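PDB 2ISM: putative oxidoreductase, which folds as a six-bladed beta-propeller of a dehydrogenase family and carries a bound calcium ion. Local coordinates for residues B[147-152]-B[207-212]; B[249-254]-B[261-266]; B[292-297]-B[303-308]. All coordinates share one frame; numbering follows the deposited sequence.

Interaction 1. Residues B[147-152]-B[207-212]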
loop_
_atom_site.group_PDB
_atom_site.type_symbol
_atom_site.label_atom_id
_atom_site.label_comp_id
_atom_site.label_asym_id
_atom_site.label_seq_id
_atom_site.Cartn_x
_atom_site.Cartn_y
_atom_site.Cartn_z
ATOM N N MET B 147 22.542 0.127 -10.656
ATOM C CA MET B 147 23.548 -0.927 -10.699
ATOM C C MET B 147 22.941 -2.301 -10.456
ATOM O O MET B 147 21.883 -2.423 -9.841
ATOM C CB MET B 147 24.644 -0.649 -9.667
ATOM C CG MET B 147 25.307 0.713 -9.862
ATOM S SD MET B 147 26.121 0.849 -11.476
ATOM C CE MET B 147 27.692 1.346 -11.012
ATOM N N LEU B 148 23.623 -3.333 -10.941
ATOM C CA LEU B 148 23.156 -4.707 -10.786
ATOM C C LEU B 148 23.704 -5.363 -9.523
ATOM O O LEU B 148 24.913 -5.522 -9.369
ATOM C CB LEU B 148 23.565 -5.538 -12.005
ATOM C CG LEU B 148 23.242 -7.036 -11.925
ATOM C CD1 LEU B 148 21.747 -7.235 -11.756
ATOM C CD2 LEU B 148 23.738 -7.736 -13.186
ATOM N N TYR B 149 22.803 -5.745 -8.624
ATOM C CA TYR B 149 23.182 -6.396 -7.378
ATOM C C TYR B 149 22.937 -7.891 -7.521
ATOM O O TYR B 149 21.898 -8.308 -8.035
ATOM C CB TYR B 149 22.365 -5.827 -6.216
ATOM C CG TYR B 149 22.754 -4.413 -5.847
ATOM C CD1 TYR B 149 23.453 -4.150 -4.671
ATOM C CD2 TYR B 149 22.426 -3.337 -6.675
ATOM C CE1 TYR B 149 23.816 -2.845 -4.322
ATOM C CE2 TYR B 149 22.782 -2.029 -6.337
ATOM C CZ TYR B 149 23.474 -1.791 -5.157
ATOM O OH TYR B 149 23.816 -0.503 -4.797
ATOM N N VAL B 150 23.894 -8.686 -7.047
ATOM C CA VAL B 150 23.829 -10.146 -7.156
ATOM C C VAL B 150 24.167 -10.838 -5.841
ATOM O O VAL B 150 25.211 -10.562 -5.255
ATOM C CB VAL B 150 24.852 -10.642 -8.205
ATOM C CG1 VAL B 150 24.678 -12.135 -8.452
ATOM C CG2 VAL B 150 24.704 -9.835 -9.496
ATOM N N THR B 151 23.302 -11.741 -5.373
ATOM C CA THR B 151 23.599 -12.461 -4.141
ATOM C C THR B 151 24.179 -13.821 -4.520
ATOM O O THR B 151 23.780 -14.411 -5.524
ATOM C CB THR B 151 22.339 -12.675 -3.246
ATOM O OG1 THR B 151 21.457 -13.626 -3.852
ATOM C CG2 THR B 151 21.597 -11.363 -3.044
ATOM N N THR B 152 25.138 -14.301 -3.734
ATOM C CA THR B 152 25.764 -15.597 -4.001
ATOM C C THR B 152 25.929 -16.381 -2.705
ATOM O O THR B 152 26.072 -15.793 -1.630
ATOM C CB THR B 152 27.162 -15.443 -4.638
ATOM O OG1 THR B 152 28.080 -14.922 -3.667
ATOM C CG2 THR B 152 27.103 -14.501 -5.833
ATOM N N LEU B 207 16.803 -9.255 -1.890
ATOM C CA LEU B 207 17.313 -7.907 -2.130
ATOM C C LEU B 207 16.135 -6.950 -2.188
ATOM O O LEU B 207 15.220 -7.139 -2.986
ATOM C CB LEU B 207 18.060 -7.835 -3.465
ATOM C CG LEU B 207 19.400 -8.554 -3.632
ATOM C CD1 LEU B 207 19.835 -8.501 -5.093
ATOM C CD2 LEU B 207 20.442 -7.903 -2.738
ATOM N N ALA B 208 16.158 -5.918 -1.351
ATOM C CA ALA B 208 15.080 -4.938 -1.339
ATOM C C ALA B 208 15.605 -3.586 -0.868
ATOM O O ALA B 208 16.420 -3.514 0.049
ATOM C CB ALA B 208 13.957 -5.414 -0.433
ATOM N N TRP B 209 15.144 -2.516 -1.505
ATOM C CA TRP B 209 15.576 -1.168 -1.137
ATOM C C TRP B 209 14.461 -0.374 -0.464
ATOM O O TRP B 209 13.325 -0.356 -0.935
ATOM C CB TRP B 209 16.070 -0.421 -2.380
ATOM C CG TRP B 209 17.419 -0.878 -2.866
ATOM C CD1 TRP B 209 18.639 -0.404 -2.469
ATOM C CD2 TRP B 209 17.683 -1.919 -3.818
ATOM N NE1 TRP B 209 19.646 -1.085 -3.117
ATOM C CE2 TRP B 209 19.087 -2.018 -3.947
ATOM C CE3 TRP B 209 16.869 -2.774 -4.571
ATOM C CZ2 TRP B 209 19.695 -2.943 -4.804
ATOM C CZ3 TRP B 209 17.475 -3.695 -5.424
ATOM C CH2 TRP B 209 18.876 -3.770 -5.532
ATOM N N HIS B 210 14.789 0.273 0.649
ATOM C CA HIS B 210 13.814 1.078 1.380
ATOM C C HIS B 210 13.451 2.259 0.477
ATOM O O HIS B 210 14.320 3.023 0.053
ATOM C CB HIS B 210 14.427 1.565 2.697
ATOM C CG HIS B 210 13.431 2.146 3.650
ATOM N ND1 HIS B 210 12.798 3.349 3.425
ATOM C CD2 HIS B 210 12.952 1.682 4.829
ATOM C CE1 HIS B 210 11.971 3.601 4.425
ATOM N NE2 HIS B 210 12.046 2.605 5.289
ATOM N N PRO B 211 12.153 2.428 0.179
ATOM C CA PRO B 211 11.680 3.514 -0.687
ATOM C C PRO B 211 12.050 4.940 -0.273
ATOM O O PRO B 211 12.227 5.811 -1.127
ATOM C CB PRO B 211 10.168 3.288 -0.723
ATOM C CG PRO B 211 9.889 2.712 0.631
ATOM C CD PRO B 211 11.017 1.714 0.790
ATOM N N LYS B 212 12.180 5.177 1.024
ATOM C CA LYS B 212 12.503 6.511 1.516
ATOM C C LYS B 212 14.000 6.800 1.598
ATOM O O LYS B 212 14.464 7.847 1.145
ATOM C CB LYS B 212 11.881 6.719 2.903
ATOM C CG LYS B 212 10.393 6.413 2.970
ATOM C CD LYS B 212 9.568 7.461 2.235
ATOM C CE LYS B 212 8.517 6.812 1.346
ATOM N NZ LYS B 212 7.597 7.818 0.739
HETATM O O HOH W 1 22.358 0.142 -2.718
#

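Interaction 2. Residues B[249-254]-B[261-266]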
loop_
_atom_site.group_PDB
_atom_site.type_symbol
_atom_site.label_atom_id
_atom_site.label_comp_id
_atom_site.label_asym_id
_atom_site.label_seq_id
_atom_site.Cartn_x
_atom_site.Cartn_y
_atom_site.Cartn_z
ATOM N N VAL B 249 27.068 -16.089 14.173
ATOM C CA VAL B 249 25.725 -16.585 13.890
ATOM C C VAL B 249 24.798 -15.769 14.787
ATOM O O VAL B 249 24.942 -15.783 16.009
ATOM C CB VAL B 249 25.581 -18.087 14.238
ATOM C CG1 VAL B 249 24.131 -18.525 14.071
ATOM C CG2 VAL B 249 26.486 -18.916 13.340
ATOM N N GLY B 250 23.859 -15.053 14.179
ATOM C CA GLY B 250 22.947 -14.227 14.950
ATOM C C GLY B 250 23.618 -12.906 15.281
ATOM O O GLY B 250 24.282 -12.317 14.429
ATOM N N ARG B 251 23.450 -12.435 16.514
ATOM C CA ARG B 251 24.068 -11.181 16.930
ATOM C C ARG B 251 25.314 -11.430 17.774
ATOM O O ARG B 251 25.447 -12.475 18.411
ATOM C CB ARG B 251 23.074 -10.315 17.716
ATOM C CG ARG B 251 21.999 -9.662 16.856
ATOM C CD ARG B 251 21.495 -8.369 17.490
ATOM N NE ARG B 251 20.647 -7.591 16.588
ATOM C CZ ARG B 251 19.350 -7.812 16.389
ATOM N NH1 ARG B 251 18.731 -8.793 17.032
ATOM N NH2 ARG B 251 18.671 -7.049 15.542
ATOM N N GLY B 252 26.228 -10.464 17.767
ATOM C CA GLY B 252 27.454 -10.594 18.535
ATOM C C GLY B 252 27.953 -9.259 19.056
ATOM O O GLY B 252 27.375 -8.211 18.759
ATOM N N ASN B 253 29.027 -9.294 19.836
ATOM C CA ASN B 253 29.600 -8.075 20.394
ATOM C C ASN B 253 30.799 -7.610 19.574
ATOM O O ASN B 253 31.443 -6.618 19.916
ATOM C CB ASN B 253 30.038 -8.310 21.844
ATOM C CG ASN B 253 28.889 -8.734 22.738
ATOM O OD1 ASN B 253 27.898 -8.017 22.877
ATOM N ND2 ASN B 253 29.018 -9.907 23.352
ATOM N N ASP B 254 31.088 -8.326 18.491
ATOM C CA ASP B 254 32.220 -8.005 17.620
ATOM C C ASP B 254 31.846 -6.940 16.586
ATOM O O ASP B 254 31.074 -7.202 15.664
ATOM C CB ASP B 254 32.690 -9.267 16.898
ATOM C CG ASP B 254 34.128 -9.173 16.430
ATOM O OD1 ASP B 254 34.570 -8.062 16.069
ATOM O OD2 ASP B 254 34.815 -10.215 16.413
ATOM N N LEU B 261 19.432 -6.987 11.173
ATOM C CA LEU B 261 18.373 -6.080 11.589
ATOM C C LEU B 261 17.391 -6.903 12.413
ATOM O O LEU B 261 16.781 -6.413 13.366
ATOM C CB LEU B 261 17.663 -5.512 10.365
ATOM C CG LEU B 261 16.312 -4.834 10.605
ATOM C CD1 LEU B 261 16.500 -3.567 11.422
ATOM C CD2 LEU B 261 15.669 -4.520 9.266
ATOM N N TYR B 262 17.244 -8.166 12.027
ATOM C CA TYR B 262 16.349 -9.082 12.712
ATOM C C TYR B 262 16.754 -10.507 12.372
ATOM O O TYR B 262 17.268 -10.771 11.283
ATOM C CB TYR B 262 14.904 -8.852 12.258
ATOM C CG TYR B 262 13.876 -9.548 13.122
ATOM C CD1 TYR B 262 13.487 -9.005 14.343
ATOM C CD2 TYR B 262 13.316 -10.765 12.734
ATOM C CE1 TYR B 262 12.568 -9.655 15.159
ATOM C CE2 TYR B 262 12.398 -11.425 13.540
ATOM C CZ TYR B 262 12.028 -10.865 14.753
ATOM O OH TYR B 262 11.126 -11.514 15.559
ATOM N N PHE B 263 16.540 -11.423 13.310
ATOM C CA PHE B 263 16.845 -12.824 13.066
ATOM C C PHE B 263 15.888 -13.690 13.869
ATOM O O PHE B 263 15.415 -13.291 14.933
ATOM C CB PHE B 263 18.305 -13.160 13.412
ATOM C CG PHE B 263 18.623 -13.117 14.881
ATOM C CD1 PHE B 263 18.890 -11.908 15.518
ATOM C CD2 PHE B 263 18.682 -14.294 15.623
ATOM C CE1 PHE B 263 19.215 -11.870 16.874
ATOM C CE2 PHE B 263 19.005 -14.268 16.978
ATOM C CZ PHE B 263 19.273 -13.053 17.605
ATOM N N TRP B 264 15.603 -14.882 13.353
ATOM C CA TRP B 264 14.727 -15.823 14.039
ATOM C C TRP B 264 15.524 -16.955 14.678
ATOM O O TRP B 264 15.932 -17.899 14.002
ATOM C CB TRP B 264 13.690 -16.394 13.067
ATOM C CG TRP B 264 12.754 -15.362 12.516
ATOM C CD1 TRP B 264 11.509 -15.053 12.980
ATOM C CD2 TRP B 264 12.986 -14.505 11.393
ATOM N NE1 TRP B 264 10.953 -14.054 12.216
ATOM C CE2 TRP B 264 11.840 -13.700 11.233
ATOM C CE3 TRP B 264 14.052 -14.333 10.502
ATOM C CZ2 TRP B 264 11.730 -12.743 10.226
ATOM C CZ3 TRP B 264 13.939 -13.383 9.502
ATOM C CH2 TRP B 264 12.788 -12.601 9.373
ATOM N N PRO B 265 15.743 -16.853 15.985
ATOM C CA PRO B 265 16.464 -17.890 16.728
ATOM C C PRO B 265 15.846 -19.269 16.520
ATOM O O PRO B 265 16.570 -20.248 16.341
ATOM C CB PRO B 265 16.294 -17.452 18.184
ATOM C CG PRO B 265 15.013 -16.697 18.196
ATOM C CD PRO B 265 14.939 -15.993 16.871
ATOM N N GLN B 266 14.519 -19.337 16.545
ATOM C CA GLN B 266 13.794 -20.399 15.858
ATOM C C GLN B 266 13.625 -20.082 14.376
ATOM O O GLN B 266 13.057 -19.053 14.013
ATOM C CB GLN B 266 12.427 -20.622 16.507
ATOM C CG GLN B 266 11.423 -19.513 16.236
ATOM C CD GLN B 266 11.957 -18.142 16.598
ATOM O OE1 GLN B 266 11.770 -17.673 17.721
ATOM N NE2 GLN B 266 12.624 -17.495 15.649
HETATM O O HOH W 2 16.330 -9.988 16.086
#

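Interaction 3. Residues B[292-297]-B[303-308]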
loop_
_atom_site.group_PDB
_atom_site.type_symbol
_atom_site.label_atom_id
_atom_site.label_comp_id
_atom_site.label_asym_id
_atom_site.label_seq_id
_atom_site.Cartn_x
_atom_site.Cartn_y
_atom_site.Cartn_z
ATOM N N ARG B 292 5.290 -9.815 8.004
ATOM C CA ARG B 292 5.329 -8.366 7.887
ATOM C C ARG B 292 6.169 -7.852 9.049
ATOM O O ARG B 292 5.862 -8.125 10.211
ATOM C CB ARG B 292 3.909 -7.795 7.978
ATOM C CG ARG B 292 3.836 -6.277 7.958
ATOM C CD ARG B 292 2.448 -5.759 8.341
ATOM N NE ARG B 292 1.426 -6.099 7.354
ATOM C CZ ARG B 292 0.474 -7.008 7.538
ATOM N NH1 ARG B 292 0.399 -7.681 8.681
ATOM N NH2 ARG B 292 -0.408 -7.248 6.574
ATOM N N LEU B 293 7.246 -7.139 8.738
ATOM C CA LEU B 293 8.111 -6.584 9.771
ATOM C C LEU B 293 7.816 -5.094 9.902
ATOM O O LEU B 293 7.971 -4.336 8.944
ATOM C CB LEU B 293 9.591 -6.793 9.420
ATOM C CG LEU B 293 10.243 -8.136 9.763
ATOM C CD1 LEU B 293 9.495 -9.281 9.103
ATOM C CD2 LEU B 293 11.690 -8.113 9.305
ATOM N N VAL B 294 7.367 -4.685 11.084
ATOM C CA VAL B 294 7.052 -3.285 11.333
ATOM C C VAL B 294 8.316 -2.609 11.836
ATOM O O VAL B 294 8.853 -2.971 12.884
ATOM C CB VAL B 294 5.938 -3.145 12.388
ATOM C CG1 VAL B 294 5.550 -1.683 12.539
ATOM C CG2 VAL B 294 4.731 -3.982 11.980
ATOM N N LEU B 295 8.789 -1.623 11.082
ATOM C CA LEU B 295 10.014 -0.923 11.428
ATOM C C LEU B 295 9.820 0.435 12.089
ATOM O O LEU B 295 8.826 1.128 11.863
ATOM C CB LEU B 295 10.868 -0.732 10.174
ATOM C CG LEU B 295 11.069 -1.941 9.256
ATOM C CD1 LEU B 295 11.914 -1.525 8.062
ATOM C CD2 LEU B 295 11.732 -3.072 10.020
ATOM N N GLU B 296 10.800 0.804 12.905
ATOM C CA GLU B 296 10.806 2.083 13.591
ATOM C C GLU B 296 12.237 2.593 13.544
ATOM O O GLU B 296 13.179 1.848 13.813
ATOM C CB GLU B 296 10.359 1.934 15.047
ATOM C CG GLU B 296 10.498 3.220 15.851
ATOM C CD GLU B 296 9.868 3.129 17.228
ATOM O OE1 GLU B 296 8.634 2.946 17.307
ATOM O OE2 GLU B 296 10.607 3.241 18.229
ATOM N N GLY B 297 12.401 3.859 13.185
ATOM C CA GLY B 297 13.735 4.417 13.126
ATOM C C GLY B 297 13.966 5.361 11.969
ATOM O O GLY B 297 13.038 5.987 11.454
ATOM N N ARG B 303 14.988 -0.749 13.589
ATOM C CA ARG B 303 14.735 -1.862 14.487
ATOM C C ARG B 303 13.314 -2.336 14.241
ATOM O O ARG B 303 12.454 -1.557 13.829
ATOM C CB ARG B 303 14.931 -1.452 15.951
ATOM C CG ARG B 303 13.936 -0.446 16.503
ATOM C CD ARG B 303 14.397 0.007 17.883
ATOM N NE ARG B 303 13.435 0.865 18.568
ATOM C CZ ARG B 303 13.695 1.513 19.700
ATOM N NH1 ARG B 303 14.889 1.403 20.270
ATOM N NH2 ARG B 303 12.762 2.266 20.267
ATOM N N VAL B 304 13.070 -3.618 14.471
ATOM C CA VAL B 304 11.745 -4.173 14.252
ATOM C C VAL B 304 10.871 -4.036 15.496
ATOM O O VAL B 304 11.201 -4.565 16.557
ATOM C CB VAL B 304 11.826 -5.664 13.857
ATOM C CG1 VAL B 304 10.429 -6.222 13.631
ATOM C CG2 VAL B 304 12.668 -5.821 12.594
ATOM N N LEU B 305 9.763 -3.312 15.358
ATOM C CA LEU B 305 8.828 -3.123 16.461
ATOM C C LEU B 305 8.085 -4.425 16.710
ATOM O O LEU B 305 8.033 -4.920 17.835
ATOM C CB LEU B 305 7.811 -2.033 16.125
ATOM C CG LEU B 305 8.242 -0.574 16.250
ATOM C CD1 LEU B 305 7.110 0.324 15.774
ATOM C CD2 LEU B 305 8.601 -0.268 17.701
ATOM N N ARG B 306 7.511 -4.977 15.647
ATOM C CA ARG B 306 6.767 -6.223 15.750
ATOM C C ARG B 306 6.727 -6.973 14.423
ATOM O O ARG B 306 6.925 -6.391 13.355
ATOM C CB ARG B 306 5.334 -5.948 16.221
ATOM C CG ARG B 306 4.521 -5.065 15.284
ATOM C CD ARG B 306 3.067 -4.963 15.739
ATOM N NE ARG B 306 2.260 -4.153 14.831
ATOM C CZ ARG B 306 2.353 -2.832 14.718
ATOM N NH1 ARG B 306 3.218 -2.156 15.463
ATOM N NH2 ARG B 306 1.585 -2.185 13.850
ATOM N N VAL B 307 6.474 -8.272 14.509
ATOM C CA VAL B 307 6.388 -9.129 13.336
ATOM C C VAL B 307 4.983 -9.716 13.289
ATOM O O VAL B 307 4.486 -10.229 14.293
ATOM C CB VAL B 307 7.420 -10.275 13.413
ATOM C CG1 VAL B 307 7.328 -11.150 12.170
ATOM C CG2 VAL B 307 8.820 -9.698 13.555
ATOM N N GLU B 308 4.340 -9.633 12.128
ATOM C CA GLU B 308 2.989 -10.156 11.963
ATOM C C GLU B 308 2.903 -11.057 10.738
ATOM O O GLU B 308 3.671 -10.905 9.794
ATOM C CB GLU B 308 1.993 -9.003 11.798
ATOM C CG GLU B 308 2.154 -7.883 12.825
ATOM C CD GLU B 308 1.169 -6.744 12.617
ATOM O OE1 GLU B 308 0.964 -6.336 11.455
ATOM O OE2 GLU B 308 0.609 -6.246 13.617
#

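Interaction 1. Residues B[147-152]-B[207-212]
An aromatic and aliphatic contact between neighbouring blades of the beta-propeller brings Y149 and T151 of strand 148-151 against L207 and W209, which lie on and beside strand 208-209. The aromatic pair is T-shaped: the benzo edge of the W209 indole points at one face of the Y149 ring, with the planes at 74° and the six-membered rings 4.9 Å apart between centroids. The touching corner is W209 CZ2, which stands 3.3 Å from Y149 CD2, over the rim of the phenol and not over its centre. A water ties the polar ends of the same two rings together. It accepts the indole N-H of W209 NE1 at 3.0 Å, which probably helps to hold the indole edge-on, and donates to Y149 OH at 2.6 Å; D145 OD2 is a second hydrogen-bond partner of that hydroxyl. Beside the rings, L207 CD1 lies 3.8 Å from Y149 CB, and L207 CG meets the methyl T151 CG2 tip to tip at 3.6 Å. With T151 OG1 between the backbone N and the carbonyl carbon (chi1 70°), CG2 lies anti to the carbonyl carbon and faces the leucine, while OG1 is hydrogen-bonded to P204 O and R139 N. L216 of strand 216-220, next to 208-209 in its blade, packs on Y149, L207 and W209 alike, and Y197 of strand 196-199, in the blade of Y149, meets its ring edge-to-face.

Interaction 2. Residues B[249-254]-B[261-266]
F263 of strand 262-264, the last strand of its four-stranded propeller blade, packs against G250 and R251 in the loop that follows strand 232-237. Just before F263 turns toward the loop, a classic beta bulge sets L261 and Y262 opposite the single residue V234 of strand 232-237. The apolar part rests on the F263 ring. F263 CG sits between the backbone N and the carbonyl carbon (chi1 69°), which turns one ring face to G250, whose CA lies above the ring centre and 4.3 Å from F263 CD2. R251 adds its aliphatic stem, CG lying 3.6 Å from F263 CE1. F263 also touches E233 of the adjacent strand 232-237, which with Y243 binds the calcium ion; G250 itself is about 6 Å from the ion. The polar part comes from the end of R251, which is exposed and poorly ordered, making the distances of its guanidinium approximate. NH1 approaches the rim of the F263 ring near the ring plane, and the two planes are 64° apart; this is no stack over the ring face. R251 NH2 comes within 3.0 Å of L261 O. A water links the two segments, accepting from R251 NH1 at 2.8 Å and from the backbone F263 N at 3.1 Å.

Interaction 3. Residues B[292-297]-B[303-308]
E296 with R303, and R292 with E308, make salt bridges across one face of the beta hairpin 289-298/301-312, at the outer side of a propeller blade. At one end R303 NH2 donates to E296 OE2 at 3.1 Å; the two side chains run alongside, pointing the same way, and the carboxylate oxygen lies near the edge of the guanidinium, somewhat tilted from its plane. At the other end E308 is shared by two arginines. R306 NE, with E308 OE2 lying in its guanidinium plane, makes a 2.9 Å bond that reaches this oxygen from above the carboxylate plane, whereas R292 NH1 makes only a weak bond to E308 OE1, the two flat groups being turned 87° apart. R292 has another partner for NE, the hydroxyl of Y281, and K212 of the second subunit packs on it. The backbone is antiparallel, with R292 and E308 as a hydrogen-bonded pair, R292 N reaching E308 O at 2.6 Å. In mid-hairpin the register shifts by one residue (L293 with V307, L295 with V304), L305 being the extra one, which is consistent with a beta bulge; V294 O accepts from L305 N at 2.7 Å. On the face of the salt bridges, the extended chain of R306, with CG between the backbone N and the carbonyl carbon (chi1 61°), carries the guanidinium over V294 CG2, and L305 CG lies 3.5 Å from E296 CB. L293, L295, V304 and V307 occupy the opposite face, where V304 CG2 touches L293 CD2 at 4.1 Å and L295 CD2 at 3.9 Å.

Interactions 1 and 2 reach the same four-stranded blade from its two margins, strand 208-209 at one and 262-264 at the other; their centres are 21 Å apart and their nearest atoms about 8 Å. Interaction 3 belongs to the next blade along the chain and touches interaction 2 directly: Y262 CD1 lies 3.7 Å from V304 CG2 and Y262 OH 3.6 Å from V307 CG2, the centres of the two contacts being 16 Å apart. Interactions 1 and 3 come no closer than about 5 Å between nearest atoms. G250 of interaction 2 lies about 6 Å from the calcium ion. The side chain of T151 in interaction 1 is about 13 Å from the bound calcium ion.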